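Local coordinates for protein histone deacetylase complex subunit SAP18 (Mus musculus, PDB 4A6Q) that acts as a transcriptional corepressor within the SIN3-histone deacetylase complex and as an auxiliary component of the splicing-dependent exon junction complex, at residues Ile20-Thr25 and Leu66-Ser71; Gly38-Met43 and His86-Ile91; Asp44-Gly49 and Gly130-Ile135; Val92-Asp95 and Gly100-Val103. One frame throughout, in Å; residues are numbered along the deposited sequence. Where two conformers were deposited one is given.

Contact 1: Ile20-Thr25 and Leu66-Ser71; sequences IDREKT and LKELTS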
# COMPACT_ATOMS: atom_id res chain seq x y z
N ILE A 20 6.55 -10.18 -11.47
CA ILE A 20 7.36 -9.27 -12.31
C ILE A 20 8.75 -9.85 -12.52
O ILE A 20 9.33 -10.43 -11.60
CB ILE A 20 7.51 -7.91 -11.58
CG1 ILE A 20 6.14 -7.24 -11.34
CG2 ILE A 20 8.47 -6.96 -12.33
CD1 ILE A 20 5.48 -6.71 -12.59
N ASP A 21 9.30 -9.72 -13.73
CA ASP A 21 10.70 -10.09 -13.97
C ASP A 21 11.53 -8.91 -13.48
O ASP A 21 11.78 -7.96 -14.21
CB ASP A 21 10.99 -10.38 -15.45
CG ASP A 21 12.41 -10.85 -15.67
OD1 ASP A 21 13.24 -10.64 -14.77
OD2 ASP A 21 12.71 -11.46 -16.73
N ARG A 22 11.92 -8.94 -12.21
CA ARG A 22 12.57 -7.81 -11.57
C ARG A 22 13.93 -7.50 -12.16
O ARG A 22 14.38 -6.35 -12.19
CB ARG A 22 12.63 -8.06 -10.04
CG ARG A 22 11.26 -8.13 -9.38
CD ARG A 22 11.42 -8.36 -7.89
NE ARG A 22 10.16 -8.10 -7.20
CZ ARG A 22 10.03 -7.94 -5.89
NH1 ARG A 22 11.09 -8.03 -5.10
NH2 ARG A 22 8.83 -7.67 -5.39
N GLU A 23 14.59 -8.53 -12.68
CA GLU A 23 15.89 -8.30 -13.32
C GLU A 23 15.77 -7.47 -14.60
O GLU A 23 16.72 -6.78 -14.97
CB GLU A 23 16.61 -9.63 -13.62
N LYS A 24 14.64 -7.55 -15.28
CA LYS A 24 14.45 -6.82 -16.55
C LYS A 24 13.51 -5.63 -16.43
O LYS A 24 13.14 -5.06 -17.41
CB LYS A 24 13.92 -7.78 -17.57
CG LYS A 24 15.03 -8.70 -18.19
CD LYS A 24 14.40 -9.66 -19.19
CE LYS A 24 15.46 -10.35 -20.04
NZ LYS A 24 16.17 -9.37 -20.96
N THR A 25 13.14 -5.25 -15.21
CA THR A 25 12.20 -4.15 -15.02
C THR A 25 12.84 -3.14 -14.09
O THR A 25 13.28 -3.49 -12.99
CB THR A 25 10.92 -4.66 -14.34
OG1 THR A 25 10.33 -5.67 -15.16
CG2 THR A 25 9.88 -3.52 -14.13
N LEU A 66 2.94 -6.93 1.04
CA LEU A 66 2.93 -6.20 2.31
C LEU A 66 4.07 -6.66 3.25
O LEU A 66 4.70 -5.83 3.94
CB LEU A 66 1.58 -6.33 3.02
CG LEU A 66 0.40 -5.80 2.23
CD1 LEU A 66 -0.81 -5.75 3.14
CD2 LEU A 66 0.66 -4.42 1.60
N LYS A 67 4.34 -7.97 3.32
CA LYS A 67 5.42 -8.48 4.18
C LYS A 67 6.80 -8.01 3.76
O LYS A 67 7.66 -7.67 4.57
CB LYS A 67 5.42 -10.02 4.20
CG LYS A 67 4.71 -10.69 5.35
CD LYS A 67 5.05 -10.15 6.75
CE LYS A 67 4.33 -10.99 7.80
NZ LYS A 67 4.67 -10.63 9.22
N GLU A 68 7.02 -7.94 2.44
CA GLU A 68 8.28 -7.45 1.93
C GLU A 68 8.49 -6.01 2.38
O GLU A 68 9.59 -5.59 2.75
CB GLU A 68 8.28 -7.53 0.40
CG GLU A 68 9.54 -7.07 -0.26
CD GLU A 68 9.55 -7.30 -1.78
OE1 GLU A 68 8.50 -7.70 -2.34
OE2 GLU A 68 10.65 -7.14 -2.36
N LEU A 69 7.42 -5.21 2.30
CA LEU A 69 7.53 -3.82 2.68
C LEU A 69 7.69 -3.62 4.17
O LEU A 69 8.43 -2.75 4.59
CB LEU A 69 6.35 -3.03 2.12
CG LEU A 69 6.30 -3.08 0.58
CD1 LEU A 69 5.00 -2.46 0.08
CD2 LEU A 69 7.51 -2.33 -0.04
N THR A 70 7.01 -4.42 4.98
CA THR A 70 7.18 -4.21 6.42
C THR A 70 8.59 -4.58 6.88
O THR A 70 9.10 -3.99 7.81
CB THR A 70 6.19 -4.98 7.28
OG1 THR A 70 6.46 -6.37 7.18
CG2 THR A 70 4.75 -4.69 6.88
N SER A 71 9.23 -5.53 6.20
CA SER A 71 10.62 -5.85 6.51
C SER A 71 11.52 -4.63 6.37
O SER A 71 12.41 -4.41 7.21
CB SER A 71 11.12 -6.98 5.62
OG SER A 71 12.38 -7.44 6.08
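Arg-22 starts out with CG opposite its own carbonyl carbon (chi1 -64°) and then runs extended to NE; Glu-68 comes from the other direction, its CG swung trans to the backbone N (chi1 -179°) and the chain beyond it straight. Those two reaches span the 14.2 Å between Arg-22 CA and Glu-68 CA, so the segments meet at the charged ends of two side chains. There the guanidinium grips the carboxylate end-on with two nitrogens: Arg-22 NH1 bonds Glu-68 OE2 at 2.9 Å, and Arg-22 NH2 bonds Glu-68 OE1 at 3.1 Å. Both bonds are close to straight, both oxygens use their syn lone pairs, and the two planes lie only 24° apart. Glu-68 belongs to helix 66-76, the helix of this ubiquitin-like, beta-grasp fold, which turns Leu-66, Leu-69 and Thr-70 onto Phe-89 of the sheet. The bridge thus joins the loop before strand 28-35 to the helix at the protein surface. Arg-22 NH2 is shared with a second acid, forming a salt bridge to Asp-63 OD1, while OD2 of the same aspartate accepts a bond from Ile-20 N.

Contact 2: Gly38-Met43 and His86-Ile91; sequences GRHHRM and HFNFAI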
# COMPACT_ATOMS: atom_id res chain seq x y z
N GLY A 38 -2.00 5.57 15.89
CA GLY A 38 -3.13 4.67 15.81
C GLY A 38 -4.06 4.86 14.63
O GLY A 38 -5.07 4.15 14.51
N ARG A 39 -3.75 5.80 13.75
CA ARG A 39 -4.59 6.01 12.57
C ARG A 39 -3.78 6.45 11.39
O ARG A 39 -2.62 6.83 11.54
CB ARG A 39 -5.67 7.03 12.87
CG ARG A 39 -5.16 8.37 13.20
CD ARG A 39 -6.16 9.04 14.15
NE ARG A 39 -6.44 8.13 15.25
CZ ARG A 39 -6.02 8.30 16.49
NH1 ARG A 39 -5.29 9.37 16.81
NH2 ARG A 39 -6.32 7.40 17.42
N HIS A 40 -4.39 6.36 10.21
CA HIS A 40 -3.73 6.88 9.02
C HIS A 40 -3.59 8.39 9.07
O HIS A 40 -4.32 9.09 9.78
CB HIS A 40 -4.46 6.42 7.75
CG HIS A 40 -4.22 4.98 7.46
ND1 HIS A 40 -3.00 4.52 7.03
CD2 HIS A 40 -5.00 3.88 7.63
CE1 HIS A 40 -3.04 3.21 6.91
NE2 HIS A 40 -4.23 2.79 7.30
N HIS A 41 -2.65 8.91 8.31
CA HIS A 41 -2.61 10.32 8.06
C HIS A 41 -3.96 10.78 7.50
O HIS A 41 -4.62 10.05 6.75
CB HIS A 41 -1.51 10.68 7.04
CG HIS A 41 -0.11 10.65 7.59
ND1 HIS A 41 0.78 9.65 7.30
CD2 HIS A 41 0.55 11.53 8.37
CE1 HIS A 41 1.93 9.90 7.90
NE2 HIS A 41 1.81 11.02 8.58
N ARG A 42 -4.35 11.98 7.88
CA ARG A 42 -5.56 12.58 7.33
C ARG A 42 -5.28 13.14 5.94
O ARG A 42 -4.15 13.49 5.63
CB ARG A 42 -6.04 13.68 8.26
CG ARG A 42 -6.47 13.13 9.60
CD ARG A 42 -7.02 14.24 10.48
NE ARG A 42 -6.15 15.39 10.32
CZ ARG A 42 -4.94 15.49 10.87
NH1 ARG A 42 -4.49 14.55 11.69
NH2 ARG A 42 -4.21 16.56 10.63
N MSE A 43 -6.32 13.25 5.11
CA MSE A 43 -6.11 13.75 3.74
C MSE A 43 -5.72 15.23 3.70
O MSE A 43 -5.07 15.67 2.75
CB MSE A 43 -7.31 13.44 2.85
CG MSE A 43 -7.56 11.96 2.67
SE MSE A 43 -6.00 11.21 1.85
CE MSE A 43 -5.14 10.51 3.43
N HIS A 86 1.38 -4.24 14.77
CA HIS A 86 0.41 -4.28 13.69
C HIS A 86 0.70 -3.18 12.68
O HIS A 86 0.96 -2.04 13.03
CB HIS A 86 -0.98 -4.07 14.30
CG HIS A 86 -2.12 -4.26 13.36
ND1 HIS A 86 -2.68 -3.22 12.63
CD2 HIS A 86 -2.89 -5.35 13.10
CE1 HIS A 86 -3.70 -3.68 11.92
NE2 HIS A 86 -3.86 -4.96 12.20
N PHE A 87 0.72 -3.57 11.41
CA PHE A 87 0.94 -2.62 10.32
C PHE A 87 -0.29 -2.53 9.44
O PHE A 87 -0.65 -3.51 8.78
CB PHE A 87 2.11 -3.11 9.47
CG PHE A 87 3.41 -3.22 10.22
CD1 PHE A 87 3.68 -4.35 11.01
CD2 PHE A 87 4.37 -2.22 10.12
CE1 PHE A 87 4.90 -4.46 11.68
CE2 PHE A 87 5.58 -2.33 10.78
CZ PHE A 87 5.84 -3.45 11.58
N ASN A 88 -0.95 -1.37 9.42
CA ASN A 88 -2.15 -1.20 8.63
C ASN A 88 -1.84 -0.37 7.40
O ASN A 88 -1.43 0.77 7.52
CB ASN A 88 -3.21 -0.47 9.47
CG ASN A 88 -4.59 -0.54 8.85
OD1 ASN A 88 -4.88 0.11 7.84
ND2 ASN A 88 -5.47 -1.27 9.51
N PHE A 89 -1.99 -0.97 6.23
CA PHE A 89 -1.60 -0.29 4.97
C PHE A 89 -2.79 0.36 4.26
O PHE A 89 -3.88 -0.25 4.15
CB PHE A 89 -1.04 -1.31 3.97
CG PHE A 89 0.34 -1.81 4.28
CD1 PHE A 89 0.56 -2.74 5.29
CD2 PHE A 89 1.43 -1.38 3.51
CE1 PHE A 89 1.85 -3.25 5.54
CE2 PHE A 89 2.72 -1.90 3.76
CZ PHE A 89 2.91 -2.81 4.77
N ALA A 90 -2.55 1.54 3.69
CA ALA A 90 -3.53 2.22 2.86
C ALA A 90 -2.83 2.86 1.68
O ALA A 90 -1.67 3.25 1.81
CB ALA A 90 -4.25 3.29 3.66
N ILE A 91 -3.52 2.98 0.55
CA ILE A 91 -2.98 3.72 -0.60
C ILE A 91 -3.62 5.09 -0.63
O ILE A 91 -4.84 5.24 -0.44
CB ILE A 91 -3.30 2.96 -1.90
CG1 ILE A 91 -2.49 1.68 -1.97
CG2 ILE A 91 -2.90 3.84 -3.09
CD1 ILE A 91 -2.97 0.68 -3.09
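The His-40 ring carries Ala-90 CB over one face and Asn-88 OD1 at its edge. The methyl group makes a CH-pi contact, 3.7 Å from Ala-90 CB to the centroid of the His-40 ring, displaced toward the CE1 side, where His-40 CE1 and Ala-90 CB come within 3.5 Å. At the edge, His-40 NE2 donates to Asn-88 OD1 over 2.8 Å in a nearly straight bond. The oxygen lies close to the ring plane, but seen from the amide the donor is tilted 33° from the carbonyl plane, and ring and amide stand 68° apart. Asn-88 delivers that oxygen with CG trans to its backbone N (chi1 -167°), which places OD1 at the NE2 end of the His-40 ring. The backbone adds a close neighbour: His-40 CE1 is 3.0 Å from Asn-88 O. Strand 86-94 alternates here, Asn-88 and Ala-90 facing the loop of residues 38-43 while Phe-87 and Phe-89 pack on helix 66-76, so the histidine lies on the side of the beta-grasp sheet that the helix does not cover. On the other side of the ring, His-40 ND1 is hydrogen-bonded to Asp-134 OD2, the aspartate's OD1 being held by His-41. A leucine in place of His-40 would probably leave Asn-88 OD1 without its donor and deprive Asp-134 of one of its two histidine partners. With both ring nitrogens engaged, the ring's rotation is fixed, and the pairing would be consistent with a histidine inclined toward its protonated, positively charged form.

Contact 3: Asp44-Gly49 and Gly130-Ile135; sequences DEFSRG and GDYLDI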
# COMPACT_ATOMS: atom_id res chain seq x y z
N ASP A 44 -6.06 15.98 4.76
CA ASP A 44 -5.58 17.35 4.86
C ASP A 44 -4.05 17.44 4.96
O ASP A 44 -3.46 18.48 4.68
CB ASP A 44 -6.29 18.14 5.99
CG ASP A 44 -6.27 17.41 7.32
OD1 ASP A 44 -7.13 16.53 7.53
OD2 ASP A 44 -5.41 17.72 8.18
N GLU A 45 -3.41 16.34 5.34
CA GLU A 45 -1.95 16.32 5.43
C GLU A 45 -1.32 16.10 4.05
O GLU A 45 -0.10 16.15 3.92
CB GLU A 45 -1.46 15.25 6.43
CG GLU A 45 -1.91 15.46 7.90
CD GLU A 45 -1.35 14.43 8.87
OE1 GLU A 45 -0.17 14.57 9.27
OE2 GLU A 45 -2.08 13.47 9.23
N PHE A 46 -2.14 15.82 3.04
CA PHE A 46 -1.67 15.65 1.66
C PHE A 46 -2.18 16.75 0.72
O PHE A 46 -2.04 16.66 -0.51
CB PHE A 46 -2.05 14.25 1.13
CG PHE A 46 -1.27 13.14 1.76
CD1 PHE A 46 -0.05 12.74 1.23
CD2 PHE A 46 -1.74 12.47 2.89
CE1 PHE A 46 0.68 11.75 1.78
CE2 PHE A 46 -1.00 11.47 3.45
CZ PHE A 46 0.21 11.11 2.91
N SER A 47 -2.75 17.80 1.29
CA SER A 47 -3.39 18.84 0.50
C SER A 47 -2.45 20.01 0.20
O SER A 47 -1.37 20.13 0.79
CB SER A 47 -4.59 19.38 1.26
OG SER A 47 -4.16 20.05 2.43
N ARG A 48 -2.89 20.86 -0.71
CA ARG A 48 -2.21 22.12 -1.04
C ARG A 48 -0.76 21.93 -1.41
O ARG A 48 0.08 22.78 -1.09
CB ARG A 48 -2.33 23.11 0.13
CG ARG A 48 -3.73 23.66 0.36
CD ARG A 48 -3.84 24.44 1.68
NE ARG A 48 -4.10 23.56 2.82
CZ ARG A 48 -3.34 23.51 3.92
NH1 ARG A 48 -2.27 24.28 4.02
NH2 ARG A 48 -3.67 22.68 4.91
N GLY A 49 -0.46 20.82 -2.08
CA GLY A 49 0.89 20.54 -2.53
C GLY A 49 1.83 20.00 -1.46
O GLY A 49 3.03 19.88 -1.71
N GLY A 130 2.96 7.25 -8.48
CA GLY A 130 2.36 8.55 -8.26
C GLY A 130 1.53 8.48 -7.00
O GLY A 130 1.29 9.51 -6.35
N ASP A 131 1.05 7.28 -6.69
CA ASP A 131 0.33 7.11 -5.42
C ASP A 131 1.33 7.05 -4.27
O ASP A 131 2.49 6.68 -4.47
CB ASP A 131 -0.44 5.79 -5.37
CG ASP A 131 -1.54 5.68 -6.41
OD1 ASP A 131 -1.96 6.71 -7.03
OD2 ASP A 131 -2.03 4.53 -6.61
N TYR A 132 0.85 7.31 -3.06
CA TYR A 132 1.67 7.12 -1.84
C TYR A 132 1.17 5.93 -1.05
O TYR A 132 0.00 5.52 -1.18
CB TYR A 132 1.62 8.36 -0.94
CG TYR A 132 1.84 9.66 -1.69
CD1 TYR A 132 3.00 9.87 -2.40
CD2 TYR A 132 0.91 10.68 -1.64
CE1 TYR A 132 3.23 11.06 -3.10
CE2 TYR A 132 1.13 11.86 -2.31
CZ TYR A 132 2.29 12.05 -3.03
OH TYR A 132 2.53 13.23 -3.72
N LEU A 133 2.06 5.34 -0.25
CA LEU A 133 1.64 4.29 0.69
C LEU A 133 1.67 4.82 2.11
O LEU A 133 2.63 5.47 2.50
CB LEU A 133 2.60 3.11 0.57
CG LEU A 133 2.13 1.78 1.14
CD1 LEU A 133 0.93 1.22 0.34
CD2 LEU A 133 3.32 0.81 1.05
N ASP A 134 0.60 4.59 2.88
CA ASP A 134 0.56 5.09 4.26
C ASP A 134 0.45 3.89 5.17
O ASP A 134 -0.40 3.03 4.97
CB ASP A 134 -0.68 5.98 4.45
CG ASP A 134 -0.56 6.89 5.64
OD1 ASP A 134 0.33 7.75 5.66
OD2 ASP A 134 -1.39 6.81 6.57
N ILE A 135 1.30 3.81 6.18
CA ILE A 135 1.27 2.67 7.09
C ILE A 135 1.07 3.15 8.51
O ILE A 135 1.90 3.88 9.04
CB ILE A 135 2.57 1.84 7.02
CG1 ILE A 135 2.92 1.52 5.57
CG2 ILE A 135 2.44 0.58 7.89
CD1 ILE A 135 4.26 0.79 5.46
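Phe-46 comes just after the 3-10 residues 44-45, whereas Tyr-132 opens an extended strand, and their CA atoms, 9.8 Å apart, are the nearest across the two segments. That spacing is too wide for backbone pairing, so side chains must fill it. The turn is held from within by Ser-47 OG, which donates to Asp-44 O at 2.8 Å. Residues alternate along the strand: Tyr-132 and Asp-134 point toward the loop, while Leu-133 turns the other way, onto Leu-69 of helix 66-76. Phe-46 has CG opposite the carbonyl carbon (chi1 -71°), which carries the ring out to Tyr-132. The two side chains run antiparallel, each passing beside the other. Their planes are only 21° apart, yet the ring centroids of Phe-46 and Tyr-132 are separated by 5.5 Å, so the rings barely overlap and touch obliquely through a few carbons. The nearest approach is Phe-46 CE1 to Tyr-132 CD2, 3.6 Å, with Phe-46 CD1 to the same Tyr-132 CD2 close behind at 3.7 Å. Phe-33 of strand 28-35 stands edge-to-face to both rings, making a small aromatic cluster on the face of the beta-grasp sheet away from the helix. Past the ring's far end, Asp-134 OD1 lies near the ring plane, 4.3 Å from Phe-46 CZ. No hydrogen bond crosses between the two segments: the contact is apolar, and the buried carboxylate beside it is satisfied by His-41 at OD1 and His-40 at OD2 while facing the ring's C-H rim, whose slight positive polarity probably suits a negative charge.

Contact 4: Val92-Asp95 and Gly100-Val103; sequences VFMD and GYRV
Tyr-101 sets out from a CB that rests 3.7 Å from Val-92 CG1. With CG beside the backbone N (chi1 -77°), the ring swings across the neighbouring strand: Tyr-101 CD2 comes to 3.3 Å from Phe-93 C, and Tyr-101 CE2 to 3.4 Å from Met-94 CG. At the tip, Tyr-101 OH is 3.5 Å from Met-94 CG; in one conformer, Met-94 SE lies obliquely to the Tyr-101 ring, 5.5 Å from its centroid, a Met-aromatic contact. With an alanine here, the ring's cover over Phe-93 C would probably be lost and the Met-94 side chain left without the surface it lies along. In this antiparallel beta hairpin Phe-93 and Arg-102 are the hydrogen-bonded pair (Phe-93 N to Arg-102 O, 2.9 Å; Arg-102 N to Phe-93 O, 2.8 Å), and Asp-95 N to Gly-100 O, 2.9 Å, continues it toward the turn. In one Arg-102 conformer, CB sits over a face of the Phe-93 ring, a CH-pi contact. Strand 101-110 is one of the sheet's two edge strands, next to 86-94; beyond that, Tyr-132 on strand 132-138 meets the Tyr-101 ring, while Met-43 from the loop packs on Val-92 and Val-103.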
# COMPACT_ATOMS: atom_id res chain seq x y z
N VAL A 92 -2.77 6.11 -0.73
CA VAL A 92 -3.20 7.50 -0.83
C VAL A 92 -3.03 7.92 -2.28
O VAL A 92 -1.93 7.83 -2.82
CB VAL A 92 -2.34 8.39 0.10
CG1 VAL A 92 -2.75 9.88 -0.05
CG2 VAL A 92 -2.47 7.91 1.58
N PHE A 93 -4.11 8.35 -2.93
CA PHE A 93 -4.12 8.54 -4.37
C PHE A 93 -4.86 9.79 -4.74
O PHE A 93 -5.73 10.27 -4.02
CB PHE A 93 -4.70 7.32 -5.11
CG PHE A 93 -6.13 6.95 -4.74
CD1 PHE A 93 -6.39 6.30 -3.54
CD2 PHE A 93 -7.18 7.16 -5.64
CE1 PHE A 93 -7.69 5.90 -3.19
CE2 PHE A 93 -8.49 6.77 -5.30
CZ PHE A 93 -8.73 6.14 -4.07
N MSE A 94 -4.51 10.35 -5.88
CA MSE A 94 -5.11 11.62 -6.29
C MSE A 94 -6.62 11.56 -6.44
O MSE A 94 -7.18 10.63 -7.05
CB MSE A 94 -4.46 12.12 -7.58
CG MSE A 94 -3.11 12.75 -7.32
SE MSE A 94 -2.33 13.56 -8.92
CE MSE A 94 -2.75 12.16 -10.21
N ASP A 95 -7.29 12.56 -5.89
CA ASP A 95 -8.74 12.71 -6.00
C ASP A 95 -9.04 13.33 -7.37
O ASP A 95 -8.58 14.42 -7.67
CB ASP A 95 -9.18 13.59 -4.83
CG ASP A 95 -10.69 13.68 -4.68
OD1 ASP A 95 -11.44 13.45 -5.66
OD2 ASP A 95 -11.11 14.02 -3.55
N GLY A 100 -6.75 17.55 -4.16
CA GLY A 100 -6.09 16.77 -3.13
C GLY A 100 -6.14 15.27 -3.35
O GLY A 100 -6.13 14.80 -4.50
N TYR A 101 -6.19 14.54 -2.23
CA TYR A 101 -5.94 13.09 -2.22
C TYR A 101 -7.09 12.37 -1.53
O TYR A 101 -7.91 13.00 -0.85
CB TYR A 101 -4.59 12.75 -1.58
CG TYR A 101 -3.45 13.02 -2.55
CD1 TYR A 101 -2.96 14.31 -2.71
CD2 TYR A 101 -2.91 12.00 -3.30
CE1 TYR A 101 -1.93 14.56 -3.65
CE2 TYR A 101 -1.89 12.24 -4.24
CZ TYR A 101 -1.42 13.52 -4.40
OH TYR A 101 -0.42 13.73 -5.33
N ARG A 102 -7.17 11.08 -1.79
CA ARG A 102 -8.15 10.16 -1.19
C ARG A 102 -7.39 8.99 -0.63
O ARG A 102 -6.24 8.76 -0.99
CB ARG A 102 -9.10 9.60 -2.25
CG ARG A 102 -9.97 10.63 -2.93
CD ARG A 102 -10.84 9.95 -3.97
NE ARG A 102 -11.67 8.93 -3.33
CZ ARG A 102 -12.82 9.20 -2.72
NH1 ARG A 102 -13.27 10.45 -2.71
NH2 ARG A 102 -13.52 8.24 -2.13
N VAL A 103 -8.03 8.18 0.21
CA VAL A 103 -7.33 7.07 0.82
C VAL A 103 -8.19 5.81 0.83
O VAL A 103 -9.42 5.87 1.03
CB VAL A 103 -6.84 7.44 2.25
CG1 VAL A 103 -8.02 7.85 3.16
CG2 VAL A 103 -5.99 6.35 2.90
O HOH W 1 -6.38 16.12 -7.02

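In the fold
Contacts 2 and 3, and the Val-92 and Val-103 side of contact 4, gather on the sheet face away from helix 66-76, while contact 1 lies across the chain's centre, its centre 21 to 24 Å from those of the other three. Asp-134 links contacts 2 and 3, whose centres are about 11 Å apart: its two carboxylate oxygens each take a histidine of the 38-43 loop. Contacts 3 and 4 are closest, about 7 Å between centres, joined by Tyr-132 N to Val-92 O at 2.8 Å. Met-43 carries the loop of contact 2 onto strand 101-103. Contact 1 reaches contact 2 through the core, Thr-70 CG2 lying 3.4 Å from Phe-89 CZ. A pentanediol, probably from crystallisation, lies about 4 Å from the Phe-93 side chain.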